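Local coordinates for protein family 88 glycosyl hydrolase (Bacteroides thetaiotaomicron, PDB 5NOA) that probably removes unsaturated uronic acid residues from the ends of polysaccharide fragments by hydrolysis, at residues D35-V40 against Y69-K74; I119-Y124 against I137-E142; C267-G272 against L279-A284. All coordinates share one frame; numbering follows the deposited sequence.

Contact 1. Residues D35-V40 against Y69-K74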
loop_
_atom_site.group_PDB
_atom_site.type_symbol
_atom_site.label_atom_id
_atom_site.label_comp_id
_atom_site.label_asym_id
_atom_site.label_seq_id
_atom_site.Cartn_x
_atom_site.Cartn_y
_atom_site.Cartn_z
ATOM N N ASP A 35 -20.725 -7.161 1.805
ATOM C CA ASP A 35 -21.154 -7.863 0.598
ATOM C C ASP A 35 -20.277 -7.470 -0.616
ATOM O O ASP A 35 -19.934 -8.332 -1.436
ATOM C CB ASP A 35 -22.637 -7.593 0.300
ATOM C CG ASP A 35 -23.591 -8.245 1.264
ATOM O OD1 ASP A 35 -23.198 -9.168 1.994
ATOM O OD2 ASP A 35 -24.766 -7.811 1.275
ATOM N N ILE A 36 -19.912 -6.209 -0.715
ATOM C CA ILE A 36 -19.012 -5.771 -1.781
ATOM C C ILE A 36 -17.638 -6.443 -1.652
ATOM O O ILE A 36 -17.085 -6.926 -2.643
ATOM C CB ILE A 36 -18.889 -4.234 -1.773
ATOM C CG1 ILE A 36 -20.162 -3.604 -2.310
ATOM C CG2 ILE A 36 -17.670 -3.776 -2.548
ATOM C CD1 ILE A 36 -20.302 -2.101 -2.091
ATOM N N ILE A 37 -17.102 -6.495 -0.442
ATOM C CA ILE A 37 -15.821 -7.157 -0.223
ATOM C C ILE A 37 -15.840 -8.608 -0.720
ATOM O O ILE A 37 -14.943 -9.025 -1.437
ATOM C CB ILE A 37 -15.424 -7.102 1.270
ATOM C CG1 ILE A 37 -15.028 -5.673 1.637
ATOM C CG2 ILE A 37 -14.284 -8.047 1.621
ATOM C CD1 ILE A 37 -15.023 -5.373 3.125
ATOM N N HIS A 38 -16.893 -9.354 -0.376
ATOM C CA HIS A 38 -16.971 -10.727 -0.827
ATOM C C HIS A 38 -17.151 -10.833 -2.349
ATOM O O HIS A 38 -16.584 -11.714 -2.999
ATOM C CB HIS A 38 -18.073 -11.469 -0.083
ATOM C CG HIS A 38 -17.756 -11.660 1.353
ATOM N ND1 HIS A 38 -16.537 -12.164 1.768
ATOM C CD2 HIS A 38 -18.486 -11.452 2.469
ATOM C CE1 HIS A 38 -16.536 -12.228 3.094
ATOM N NE2 HIS A 38 -17.713 -11.824 3.540
ATOM N N LYS A 39 -17.912 -9.913 -2.937
ATOM C CA LYS A 39 -18.103 -9.919 -4.388
ATOM C C LYS A 39 -16.763 -9.671 -5.113
ATOM O O LYS A 39 -16.421 -10.346 -6.062
ATOM C CB LYS A 39 -19.135 -8.870 -4.773
ATOM C CG LYS A 39 -19.543 -8.870 -6.233
ATOM C CD LYS A 39 -20.600 -7.801 -6.510
ATOM C CE LYS A 39 -20.158 -6.374 -6.122
ATOM N NZ LYS A 39 -20.606 -5.263 -7.025
ATOM N N VAL A 40 -16.020 -8.695 -4.634
ATOM C CA VAL A 40 -14.751 -8.303 -5.214
ATOM C C VAL A 40 -13.696 -9.393 -5.037
ATOM O O VAL A 40 -12.980 -9.751 -5.974
ATOM C CB VAL A 40 -14.293 -6.963 -4.593
ATOM C CG1 VAL A 40 -12.859 -6.628 -4.913
ATOM C CG2 VAL A 40 -15.220 -5.850 -5.078
ATOM N N TYR A 69 -9.554 -11.221 5.209
ATOM C CA TYR A 69 -9.628 -12.353 6.120
ATOM C C TYR A 69 -9.721 -11.877 7.554
ATOM O O TYR A 69 -10.524 -12.380 8.337
ATOM C CB TYR A 69 -8.430 -13.302 5.938
ATOM C CG TYR A 69 -8.521 -14.449 6.893
ATOM C CD1 TYR A 69 -9.546 -15.372 6.768
ATOM C CD2 TYR A 69 -7.677 -14.546 7.989
ATOM C CE1 TYR A 69 -9.674 -16.401 7.663
ATOM C CE2 TYR A 69 -7.812 -15.597 8.911
ATOM C CZ TYR A 69 -8.821 -16.504 8.733
ATOM O OH TYR A 69 -8.955 -17.527 9.636
ATOM N N PHE A 70 -8.889 -10.909 7.933
ATOM C CA PHE A 70 -8.958 -10.377 9.303
ATOM C C PHE A 70 -10.343 -9.798 9.605
ATOM O O PHE A 70 -10.839 -9.906 10.734
ATOM C CB PHE A 70 -7.924 -9.282 9.530
ATOM C CG PHE A 70 -6.514 -9.726 9.400
ATOM C CD1 PHE A 70 -6.127 -11.043 9.560
ATOM C CD2 PHE A 70 -5.542 -8.788 9.083
ATOM C CE1 PHE A 70 -4.805 -11.417 9.436
ATOM C CE2 PHE A 70 -4.220 -9.160 8.969
ATOM C CZ PHE A 70 -3.852 -10.477 9.150
ATOM N N LEU A 71 -10.963 -9.143 8.628
ATOM C CA LEU A 71 -12.287 -8.547 8.827
ATOM C C LEU A 71 -13.393 -9.583 8.897
ATOM O O LEU A 71 -14.260 -9.477 9.760
ATOM C CB LEU A 71 -12.599 -7.560 7.703
ATOM C CG LEU A 71 -13.876 -6.761 7.875
ATOM C CD1 LEU A 71 -13.621 -5.593 8.807
ATOM C CD2 LEU A 71 -14.371 -6.234 6.528
ATOM N N THR A 72 -13.371 -10.542 7.980
ATOM C CA THR A 72 -14.522 -11.416 7.745
ATOM C C THR A 72 -14.345 -12.844 8.216
ATOM O O THR A 72 -15.329 -13.577 8.311
ATOM C CB THR A 72 -14.884 -11.502 6.247
ATOM O OG1 THR A 72 -13.875 -12.220 5.522
ATOM C CG2 THR A 72 -15.081 -10.147 5.643
ATOM N N ASN A 73 -13.117 -13.282 8.449
ATOM C CA ASN A 73 -12.842 -14.676 8.835
ATOM C C ASN A 73 -13.261 -15.727 7.823
ATOM O O ASN A 73 -13.361 -16.894 8.158
ATOM C CB ASN A 73 -13.387 -14.961 10.244
ATOM C CG ASN A 73 -12.661 -14.145 11.291
ATOM O OD1 ASN A 73 -13.218 -13.225 11.885
ATOM N ND2 ASN A 73 -11.396 -14.466 11.499
ATOM N N LYS A 74 -13.398 -15.353 6.554
ATOM C CA LYS A 74 -13.835 -16.329 5.559
ATOM C C LYS A 74 -12.674 -17.316 5.272
ATOM O O LYS A 74 -11.606 -16.918 4.807
ATOM C CB LYS A 74 -14.282 -15.639 4.275
ATOM C CG LYS A 74 -14.840 -16.600 3.253
ATOM C CD LYS A 74 -15.628 -15.910 2.158
ATOM C CE LYS A 74 -16.373 -16.937 1.345
ATOM N NZ LYS A 74 -17.288 -16.245 0.419
HETATM O O HOH W 1 -15.937 -14.390 -1.658
#
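The imidazole of His38 meets Thr72, at the end of helix 56-72, and Lys74, just beyond it, while the preceding residue, Ile37, touches Leu71. The closest approach to the threonine is from His38 CE1 to Thr72 CG2, 3.6 Å. The extended Lys74 chain comes obliquely to the ND1-CE1 side of the ring, with CD 3.9 Å from His38 ND1 and equally near CE1, which it shares with Thr72. The apolar half of the contact is a single methyl-to-methyl touch, Ile37 CD1 to Leu71 CD2 at 3.6 Å, where the two side chains cross at about a right angle; the Ile37 side chain also packs on Ala368, Cys369 and Val372 of helix 358-377.

The polar ends are occupied in the next shell. His38 ND1 is hydrogen-bonded to Tyr77 OH, which helps hold the rotation of the ring. Thr72 OG1 sits between the backbone N and the carbonyl carbon (chi1 69°), from where it bonds back to Ala68 O and takes a weak bond from Lys74 N at 3.3 Å. The methyl CG2, anti to the carbonyl carbon, and the CB-OG1 part both lie against His38 CE1. One water bridges the two segments, donating to the carbonyl His38 O at 3.1 Å and accepting from the ammonium Lys74 NZ at 3.1 Å.

What positions Lys74 is the helix end itself. Asn73 leaves the helix with a positive phi of 61°, and Lys74 takes the N-cap position of helix 75-87, so its side chain is launched from a sharp corner between two helices.

Direct contact is therefore by van der Waals touch alone, and the polar link runs through solvent. With Lys74 NZ 4.4 Å from His38 ND1, the ammonium would probably disfavour a second positive charge on the imidazole.

Contact 2. Residues I119-Y124 against I137-E142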
loop_
_atom_site.group_PDB
_atom_site.type_symbol
_atom_site.label_atom_id
_atom_site.label_comp_id
_atom_site.label_asym_id
_atom_site.label_seq_id
_atom_site.Cartn_x
_atom_site.Cartn_y
_atom_site.Cartn_z
ATOM N N ILE A 119 7.765 -7.310 -0.015
ATOM C CA ILE A 119 6.400 -7.153 0.450
ATOM C C ILE A 119 5.744 -8.487 0.726
ATOM O O ILE A 119 4.886 -8.582 1.620
ATOM C CB ILE A 119 5.566 -6.254 -0.486
ATOM C CG1 ILE A 119 4.052 -6.344 -0.160
ATOM C CG2 ILE A 119 5.821 -6.542 -1.951
ATOM C CD1 ILE A 119 3.181 -5.309 -0.867
ATOM N N CYS A 120 6.126 -9.547 0.015
ATOM C CA CYS A 120 5.601 -10.879 0.345
ATOM C C CYS A 120 5.790 -11.238 1.829
ATOM O O CYS A 120 4.977 -11.954 2.387
ATOM C CB CYS A 120 6.234 -11.924 -0.572
ATOM S SG CYS A 120 8.016 -12.093 -0.459
ATOM N N PHE A 121 6.870 -10.753 2.439
ATOM C CA PHE A 121 7.127 -11.029 3.836
ATOM C C PHE A 121 6.021 -10.529 4.744
ATOM O O PHE A 121 5.854 -11.077 5.841
ATOM C CB PHE A 121 8.470 -10.421 4.289
ATOM C CG PHE A 121 9.708 -10.835 3.503
ATOM C CD1 PHE A 121 9.762 -12.004 2.767
ATOM C CD2 PHE A 121 10.870 -10.053 3.588
ATOM C CE1 PHE A 121 10.937 -12.372 2.104
ATOM C CE2 PHE A 121 12.020 -10.412 2.951
ATOM C CZ PHE A 121 12.062 -11.573 2.202
ATOM N N GLN A 122 5.286 -9.484 4.324
ATOM C CA GLN A 122 4.149 -9.031 5.132
ATOM C C GLN A 122 3.126 -10.141 5.317
ATOM O O GLN A 122 2.590 -10.364 6.413
ATOM C CB GLN A 122 3.463 -7.827 4.511
ATOM C CG GLN A 122 4.358 -6.610 4.376
ATOM C CD GLN A 122 3.612 -5.382 3.893
ATOM O OE1 GLN A 122 2.435 -5.182 4.254
ATOM N NE2 GLN A 122 4.279 -4.521 3.129
ATOM N N THR A 123 2.812 -10.808 4.212
ATOM C CA THR A 123 1.851 -11.912 4.244
ATOM C C THR A 123 2.420 -13.125 4.962
ATOM O O THR A 123 1.720 -13.763 5.747
ATOM C CB THR A 123 1.350 -12.216 2.828
ATOM O OG1 THR A 123 0.603 -11.072 2.363
ATOM C CG2 THR A 123 0.439 -13.403 2.802
ATOM N N TYR A 124 3.705 -13.407 4.745
ATOM C CA TYR A 124 4.290 -14.537 5.447
ATOM C C TYR A 124 4.230 -14.330 6.957
ATOM O O TYR A 124 3.921 -15.273 7.700
ATOM C CB TYR A 124 5.700 -14.805 4.990
ATOM C CG TYR A 124 5.885 -15.047 3.517
ATOM C CD1 TYR A 124 4.839 -15.415 2.677
ATOM C CD2 TYR A 124 7.120 -14.857 2.935
ATOM C CE1 TYR A 124 5.033 -15.581 1.320
ATOM C CE2 TYR A 124 7.327 -15.041 1.587
ATOM C CZ TYR A 124 6.288 -15.424 0.766
ATOM O OH TYR A 124 6.421 -15.600 -0.587
ATOM N N ILE A 137 8.759 -17.537 8.372
ATOM C CA ILE A 137 9.462 -16.271 8.425
ATOM C C ILE A 137 10.985 -16.419 8.357
ATOM O O ILE A 137 11.722 -15.450 8.492
ATOM C CB ILE A 137 9.059 -15.419 9.636
ATOM C CG1 ILE A 137 9.369 -16.117 10.943
ATOM C CG2 ILE A 137 7.599 -15.024 9.517
ATOM C CD1 ILE A 137 9.217 -15.216 12.135
ATOM N N ALA A 138 11.471 -17.631 8.108
ATOM C CA ALA A 138 12.925 -17.859 8.066
ATOM C C ALA A 138 13.596 -16.988 7.012
ATOM O O ALA A 138 14.613 -16.343 7.283
ATOM C CB ALA A 138 13.196 -19.340 7.861
ATOM N N ARG A 139 13.053 -17.030 5.804
ATOM C CA ARG A 139 13.638 -16.249 4.735
ATOM C C ARG A 139 13.483 -14.756 5.027
ATOM O O ARG A 139 14.415 -13.982 4.802
ATOM C CB ARG A 139 13.077 -16.605 3.377
ATOM C CG ARG A 139 13.687 -15.787 2.247
ATOM C CD ARG A 139 15.124 -16.077 2.035
ATOM N NE ARG A 139 15.536 -15.581 0.745
ATOM C CZ ARG A 139 16.702 -15.827 0.160
ATOM N NH1 ARG A 139 17.664 -16.479 0.788
ATOM N NH2 ARG A 139 16.938 -15.412 -1.071
ATOM N N ALA A 140 12.294 -14.326 5.483
ATOM C CA ALA A 140 12.093 -12.914 5.778
ATOM C C ALA A 140 13.161 -12.405 6.744
ATOM O O ALA A 140 13.764 -11.356 6.557
ATOM C CB ALA A 140 10.726 -12.694 6.356
ATOM N N ARG A 141 13.382 -13.184 7.810
ATOM C CA ARG A 141 14.366 -12.780 8.798
ATOM C C ARG A 141 15.795 -12.807 8.238
ATOM O O ARG A 141 16.577 -11.900 8.491
ATOM C CB ARG A 141 14.305 -13.685 10.037
ATOM C CG ARG A 141 13.103 -13.446 10.953
ATOM C CD ARG A 141 13.197 -14.245 12.250
ATOM N NE ARG A 141 14.471 -13.875 12.829
ATOM C CZ ARG A 141 15.243 -14.632 13.585
ATOM N NH1 ARG A 141 14.821 -15.811 14.038
ATOM N NH2 ARG A 141 16.462 -14.211 13.889
ATOM N N GLU A 142 16.135 -13.836 7.472
ATOM C CA GLU A 142 17.480 -13.950 6.907
ATOM C C GLU A 142 17.774 -12.723 6.050
ATOM O O GLU A 142 18.808 -12.094 6.169
ATOM C CB GLU A 142 17.592 -15.217 6.051
ATOM C CG GLU A 142 18.953 -15.347 5.378
ATOM C CD GLU A 142 19.024 -16.406 4.280
ATOM O OE1 GLU A 142 17.981 -16.867 3.732
ATOM O OE2 GLU A 142 20.188 -16.760 3.938
#
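Ile137 and Tyr124 begin the contact, where helix 135-149 faces helix 120-130: Ile137 CG2 lies 4.1 Å from Tyr124 O, a light touch of a methyl on a backbone carbonyl. CG2, anti to the carbonyl carbon, is the branch that touches, while the end of the side chain leads away from helix 120-130; the side chain also packs on Ile175 of helix 160-176.

Arg139 meets the Phe121 ring with its backbone and the inner part of its side chain. Its O lies 4.3 Å from Phe121 CZ, oblique to the ring, and its CG comes to 4.4 Å from Phe121 CE1. The guanidinium lies beyond the ring. There NH1 forms a salt bridge with Glu142 OE1 at 3.0 Å, reaching the oxygen from above the carboxylate plane, and a second one with Asp96; NH2 bonds to the carbonyls of Ser95 and Ala93. The buried charge is thus shared between two acids and the loop carbonyls.

These are consecutive helices of a largely helical fold, consistent with the (alpha/alpha)6 barrel of family 88. They run obliquely antiparallel, at 135° between directions, with the axes of the two short segments 9.5 Å apart.

At the crossing Ala140 faces Phe121. The aromatic ring lies flat over it: Ala140 CA sits 3.6 Å from the centroid of the Phe121 ring, only 3° off the normal, a CH-pi contact. Ala140 CB lies under the root of the ring, 3.6 Å from Phe121 CG. Glu142, the partner of Arg139, also has a long, weak ion pair to Lys98 on its other oxygen.

Contact 3. Residues C267-G272 against L279-A284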
loop_
_atom_site.group_PDB
_atom_site.type_symbol
_atom_site.label_atom_id
_atom_site.label_comp_id
_atom_site.label_asym_id
_atom_site.label_seq_id
_atom_site.Cartn_x
_atom_site.Cartn_y
_atom_site.Cartn_z
ATOM N N CYS A 267 -6.028 18.051 -2.310
ATOM C CA CYS A 267 -6.006 17.962 -3.773
ATOM C C CYS A 267 -6.917 16.878 -4.350
ATOM O O CYS A 267 -6.862 16.567 -5.532
ATOM C CB CYS A 267 -4.591 17.764 -4.312
ATOM S SG CYS A 267 -3.812 16.210 -3.853
ATOM N N GLN A 268 -7.883 16.426 -3.579
ATOM C CA GLN A 268 -8.910 15.536 -4.116
ATOM C C GLN A 268 -9.681 16.252 -5.209
ATOM O O GLN A 268 -9.987 17.437 -5.073
ATOM C CB GLN A 268 -9.865 15.115 -2.989
ATOM C CG GLN A 268 -10.922 14.110 -3.394
ATOM C CD GLN A 268 -11.858 13.779 -2.231
ATOM O OE1 GLN A 268 -12.257 14.654 -1.486
ATOM N NE2 GLN A 268 -12.223 12.519 -2.097
ATOM N N GLN A 269 -10.009 15.553 -6.294
ATOM C CA GLN A 269 -10.832 16.198 -7.293
ATOM C C GLN A 269 -12.258 16.376 -6.770
ATOM O O GLN A 269 -12.720 15.634 -5.894
ATOM C CB GLN A 269 -10.907 15.392 -8.582
ATOM C CG GLN A 269 -9.568 15.207 -9.263
ATOM C CD GLN A 269 -8.935 16.531 -9.634
ATOM O OE1 GLN A 269 -9.610 17.421 -10.124
ATOM N NE2 GLN A 269 -7.679 16.707 -9.299
ATOM N N PRO A 270 -12.963 17.354 -7.312
ATOM C CA PRO A 270 -14.393 17.484 -6.960
ATOM C C PRO A 270 -15.228 16.162 -7.080
ATOM O O PRO A 270 -16.174 15.918 -6.313
ATOM C CB PRO A 270 -14.853 18.575 -7.919
ATOM C CG PRO A 270 -13.603 19.392 -8.193
ATOM C CD PRO A 270 -12.515 18.412 -8.248
ATOM N N GLU A 271 -14.862 15.324 -8.040
ATOM C CA GLU A 271 -15.541 14.060 -8.317
ATOM C C GLU A 271 -15.188 12.944 -7.312
ATOM O O GLU A 271 -15.777 11.867 -7.363
ATOM C CB GLU A 271 -15.132 13.576 -9.711
ATOM C CG GLU A 271 -15.675 14.446 -10.807
ATOM C CD GLU A 271 -14.767 15.597 -11.231
ATOM O OE1 GLU A 271 -13.684 15.879 -10.628
ATOM O OE2 GLU A 271 -15.177 16.217 -12.221
ATOM N N GLY A 272 -14.214 13.174 -6.434
ATOM C CA GLY A 272 -13.902 12.235 -5.345
ATOM C C GLY A 272 -12.654 11.386 -5.505
ATOM O O GLY A 272 -12.141 10.866 -4.531
ATOM N N LEU A 279 -1.766 17.067 -8.604
ATOM C CA LEU A 279 -1.960 18.514 -8.629
ATOM C C LEU A 279 -2.254 19.051 -10.025
ATOM O O LEU A 279 -2.337 20.250 -10.191
ATOM C CB LEU A 279 -0.748 19.230 -8.042
ATOM C CG LEU A 279 -0.314 18.804 -6.655
ATOM C CD1 LEU A 279 0.846 19.659 -6.177
ATOM C CD2 LEU A 279 -1.414 18.846 -5.638
ATOM N N ASP A 280 -2.427 18.192 -11.021
ATOM C CA ASP A 280 -2.671 18.663 -12.385
ATOM C C ASP A 280 -3.589 17.700 -13.091
ATOM O O ASP A 280 -3.128 16.756 -13.741
ATOM C CB ASP A 280 -1.358 18.812 -13.152
ATOM C CG ASP A 280 -1.545 19.449 -14.552
ATOM O OD1 ASP A 280 -2.695 19.606 -14.993
ATOM O OD2 ASP A 280 -0.529 19.748 -15.230
ATOM N N ALA A 281 -4.896 17.927 -12.939
ATOM C CA ALA A 281 -5.882 17.029 -13.545
ATOM C C ALA A 281 -5.756 16.936 -15.067
ATOM O O ALA A 281 -5.981 15.881 -15.622
ATOM C CB ALA A 281 -7.301 17.428 -13.178
ATOM N N GLN A 282 -5.326 17.994 -15.741
ATOM C CA GLN A 282 -5.258 17.965 -17.213
ATOM C C GLN A 282 -4.064 17.205 -17.746
ATOM O O GLN A 282 -4.055 16.776 -18.893
ATOM C CB GLN A 282 -5.249 19.390 -17.799
ATOM C CG GLN A 282 -6.351 20.320 -17.316
ATOM C CD GLN A 282 -7.718 19.697 -17.425
ATOM O OE1 GLN A 282 -8.465 19.612 -16.439
ATOM N NE2 GLN A 282 -8.061 19.249 -18.629
ATOM N N HIS A 283 -3.045 17.013 -16.927
ATOM C CA HIS A 283 -1.859 16.291 -17.373
ATOM C C HIS A 283 -2.197 14.854 -17.793
ATOM O O HIS A 283 -1.670 14.333 -18.757
ATOM C CB HIS A 283 -0.832 16.382 -16.233
ATOM C CG HIS A 283 0.386 15.569 -16.413
ATOM N ND1 HIS A 283 1.546 16.086 -16.926
ATOM C CD2 HIS A 283 0.629 14.261 -16.160
ATOM C CE1 HIS A 283 2.472 15.150 -16.933
ATOM N NE2 HIS A 283 1.943 14.036 -16.462
ATOM N N ALA A 284 -3.024 14.201 -17.000
ATOM C CA ALA A 284 -3.441 12.825 -17.214
ATOM C C ALA A 284 -4.821 12.756 -16.640
ATOM O O ALA A 284 -5.014 12.557 -15.445
ATOM C CB ALA A 284 -2.497 11.840 -16.537
#
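The long loop between helix 250-266 and helix 289-304 folds back on itself here, and Cys267 touches Leu279 at the place where its two arms come nearest. Leu279 CD2 rests 3.6 Å from Cys267 CB. The sulfur stands between the backbone N and the carbonyl carbon (chi1 65°), which places SG of Cys267 4.0 Å from Leu279 CD2, beside the closer touch on CB. Leu279 starts out from its backbone in a direction leading away from the other arm, and only the branch ending in CD2 comes back to it. Its side chain also meets Phe224, while Cys267 leans on Met278.

The second touch is between a methyl and an amide. Ala281 CB lies 3.8 Å from Gln269 OE1 and 4.0 Å from Gln269 NE2, nearly equidistant from both ends of the group. The bend of the glutamine chain at chi2 (-60°) carries its amide there.

Each arm keeps its own shape by local bonds. A type I beta turn runs from Gln269 to Gly272, closed by Gly272 N bonding to Gln269 O at 2.9 Å; Gly272 has a positive phi of 105°, a backbone angle suited to a residue with no side chain. Gln268 NE2 reaches Gly272 O at 2.9 Å, approaching from outside the carbonyl plane, and has a second bond to Val316 O of helix 310-328.

On the other arm Asp280 OD1 accepts weak bonds from Gln282 N (3.2 Å) and His283 N, consistent with an Asx turn; His283 N also bonds to Asp280 O. The second carboxylate oxygen, OD2, bonds to Ser217 OG and Asn219 ND2, and His283 ND1 to Val218 N, which tie this arm to a neighbouring loop.

In the fold
Contact 2 alone is buried; contacts 1 and 3 lie at the surface, 24 Å and 37 Å from it by centres. Contacts 1 and 2 both join helices, and helix 56-72, which carries Thr72 of contact 1, also packs against helix 120-130 of contact 2. Contact 3, on the opposite side of the chain's centre from contact 2, instead joins two arms of one loop. The chemistry follows the place: in the buried contact an aromatic face covers an alanine and the Arg139 guanidinium is paired with acids and loop carbonyls, whereas contact 1 adds a water as polar link to van der Waals touches, and contact 3 sets methyls against a cysteine and a glutamine amide between separately braced arms.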